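DNA topoisomerase I-like protein (Leishmania donovani, PDB 2B9S) forms the small subunit of a heterodimeric type IB topoisomerase that relaxes DNA by transiently nicking one strand, probably through a tyrosine nucleophile. Local coordinates at residues C29-A34 against N40-A45. Numbering follows the deposited sequence.
With nucleotides of chain C.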
loop_
_atom_site.group_PDB
_atom_site.type_symbol
_atom_site.label_atom_id
_atom_site.label_comp_id
_atom_site.label_asym_id
_atom_site.label_seq_id
_atom_site.Cartn_x
_atom_site.Cartn_y
_atom_site.Cartn_z
ATOM N N CYS E 29 -15.396 15.971 -8.954
ATOM C CA CYS E 29 -16.727 15.902 -9.569
ATOM C C CYS E 29 -17.484 17.243 -9.670
ATOM O O CYS E 29 -18.058 17.519 -10.723
ATOM C CB CYS E 29 -17.576 14.826 -8.891
ATOM S SG CYS E 29 -16.944 13.157 -9.215
ATOM N N SER E 30 -17.478 18.056 -8.605
ATOM C CA SER E 30 -18.030 19.436 -8.641
ATOM C C SER E 30 -17.456 20.316 -9.738
ATOM O O SER E 30 -18.198 20.960 -10.494
ATOM C CB SER E 30 -17.791 20.175 -7.327
ATOM O OG SER E 30 -19.000 20.416 -6.646
ATOM N N TRP E 31 -16.127 20.353 -9.798
ATOM C CA TRP E 31 -15.421 21.213 -10.722
ATOM C C TRP E 31 -15.622 20.729 -12.158
ATOM O O TRP E 31 -15.749 21.543 -13.076
ATOM C CB TRP E 31 -13.939 21.308 -10.325
ATOM C CG TRP E 31 -13.064 22.032 -11.309
ATOM C CD1 TRP E 31 -12.662 23.343 -11.254
ATOM C CD2 TRP E 31 -12.461 21.478 -12.487
ATOM N NE1 TRP E 31 -11.855 23.637 -12.334
ATOM C CE2 TRP E 31 -11.716 22.512 -13.103
ATOM C CE3 TRP E 31 -12.483 20.210 -13.083
ATOM C CZ2 TRP E 31 -10.999 22.316 -14.276
ATOM C CZ3 TRP E 31 -11.778 20.019 -14.265
ATOM C CH2 TRP E 31 -11.045 21.069 -14.850
ATOM N N ALA E 32 -15.667 19.414 -12.348
ATOM C CA ALA E 32 -15.877 18.836 -13.678
ATOM C C ALA E 32 -17.280 19.106 -14.252
ATOM O O ALA E 32 -17.436 19.228 -15.472
ATOM C CB ALA E 32 -15.579 17.342 -13.667
ATOM N N LYS E 33 -18.293 19.185 -13.382
ATOM C CA LYS E 33 -19.658 19.492 -13.821
ATOM C C LYS E 33 -19.866 20.997 -14.015
ATOM O O LYS E 33 -20.635 21.411 -14.886
ATOM C CB LYS E 33 -20.691 18.921 -12.857
ATOM N N ALA E 34 -19.170 21.801 -13.209
ATOM C CA ALA E 34 -19.256 23.259 -13.274
ATOM C C ALA E 34 -18.410 23.863 -14.400
ATOM O O ALA E 34 -18.488 25.062 -14.667
ATOM C CB ALA E 34 -18.874 23.888 -11.920
ATOM N N ASN E 40 -15.068 11.061 -17.465
ATOM C CA ASN E 40 -14.272 10.014 -18.128
ATOM C C ASN E 40 -12.846 10.420 -18.540
ATOM O O ASN E 40 -12.038 9.558 -18.870
ATOM C CB ASN E 40 -15.040 9.455 -19.346
ATOM N N LYS E 41 -12.538 11.716 -18.525
ATOM C CA LYS E 41 -11.194 12.195 -18.886
ATOM C C LYS E 41 -10.307 12.462 -17.644
ATOM O O LYS E 41 -9.159 12.928 -17.760
ATOM C CB LYS E 41 -11.289 13.444 -19.795
ATOM N N ILE E 42 -10.858 12.154 -16.466
ATOM C CA ILE E 42 -10.177 12.318 -15.175
ATOM C C ILE E 42 -10.191 10.998 -14.371
ATOM O O ILE E 42 -9.140 10.542 -13.908
ATOM C CB ILE E 42 -10.788 13.486 -14.361
ATOM C CG1 ILE E 42 -10.502 14.827 -15.056
ATOM C CG2 ILE E 42 -10.245 13.503 -12.936
ATOM C CD1 ILE E 42 -11.502 15.923 -14.725
ATOM N N PHE E 43 -11.376 10.395 -14.220
ATOM C CA PHE E 43 -11.521 9.070 -13.618
ATOM C C PHE E 43 -11.781 8.032 -14.688
ATOM O O PHE E 43 -12.700 8.185 -15.495
ATOM C CB PHE E 43 -12.674 9.016 -12.616
ATOM C CG PHE E 43 -12.498 9.899 -11.399
ATOM C CD1 PHE E 43 -13.610 10.381 -10.725
ATOM C CD2 PHE E 43 -11.229 10.220 -10.904
ATOM C CE1 PHE E 43 -13.466 11.171 -9.592
ATOM C CE2 PHE E 43 -11.078 11.020 -9.770
ATOM C CZ PHE E 43 -12.191 11.495 -9.121
ATOM N N SER E 44 -10.968 6.976 -14.699
ATOM C CA SER E 44 -11.229 5.813 -15.534
ATOM C C SER E 44 -12.532 5.142 -15.095
ATOM O O SER E 44 -13.105 5.504 -14.067
ATOM C CB SER E 44 -10.068 4.823 -15.449
ATOM O OG SER E 44 -10.080 4.127 -14.209
ATOM N N ALA E 45 -12.997 4.178 -15.887
ATOM C CA ALA E 45 -14.175 3.362 -15.572
ATOM C C ALA E 45 -14.150 2.768 -14.158
ATOM O O ALA E 45 -15.145 2.807 -13.443
ATOM C CB ALA E 45 -14.292 2.243 -16.583
ATOM P P DT C 9 -9.442 0.920 -15.533
ATOM O OP1 DT C 9 -10.796 0.695 -16.100
ATOM O OP2 DT C 9 -9.271 1.889 -14.419
ATOM O "O5'" DT C 9 -8.835 -0.503 -15.094
ATOM C "C5'" DT C 9 -8.300 -1.406 -16.061
ATOM C "C4'" DT C 9 -7.461 -2.494 -15.410
ATOM O "O4'" DT C 9 -6.093 -2.033 -15.269
ATOM C "C3'" DT C 9 -7.901 -2.948 -14.018
ATOM O "O3'" DT C 9 -8.176 -4.369 -14.078
ATOM C "C2'" DT C 9 -6.761 -2.505 -13.072
ATOM C "C1'" DT C 9 -5.566 -2.392 -13.999
ATOM N N1 DT C 9 -4.479 -1.404 -13.640
ATOM C C2 DT C 9 -3.163 -1.849 -13.628
ATOM O O2 DT C 9 -2.820 -3.002 -13.888
ATOM N N3 DT C 9 -2.240 -0.880 -13.314
ATOM C C4 DT C 9 -2.501 0.448 -13.022
ATOM O O4 DT C 9 -1.597 1.221 -12.761
ATOM C C5 DT C 9 -3.893 0.859 -13.037
ATOM C C6 DT C 9 -4.803 -0.076 -13.345
#
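Ile42 meets segment 29-34 of helix 25-34 through its terminal methyl alone: CD1 lies 4.1 Å from CZ3 of Trp31 and 4.4 Å from CB of Ala32. The methyl sits near the indole plane, so it touches the benzo edge and not a face, and the two side chains cross at about a right angle. Trp31 reaches it because CG is anti to the backbone N (chi1 173°), which carries the six-membered ring back to the loop although the CB itself does not point there. Three residues before Ala32, close to one helical turn, Cys29 SG approaches Phe43 CE1 at 4.0 Å. Cys29 SG lies 5.3 Å from the centroid of the Phe43 ring and 75° off the ring normal, an edge-on sulfur-aromatic contact. No hydrogen bond joins the two segments, and only 126 Å² is buried between them; the contact is apolar packing of helix 25-34 against the loop leading to helix 45-50, within the C-terminal topoisomerase domain. Ile28, on the same helix, touches both Ile42 and Phe43, while Met55 and Ala57 pack on Cys29. The large subunit completes the surroundings: its Phe398 stacks on the Trp31 ring and its Phe416 packs on Ile42, which places this small core at the subunit interface. Directly after Phe43 the chain turns to DNA. Ser44 occupies the N-cap position ahead of helix 45-50, and its OG donates a hydrogen bond to OP2 of the thymidine nucleotide DT9 of chain C, modelled so short that its exact length is doubtful. Ala45 CB lies 3.9 Å from OP1 of DT9 of chain C.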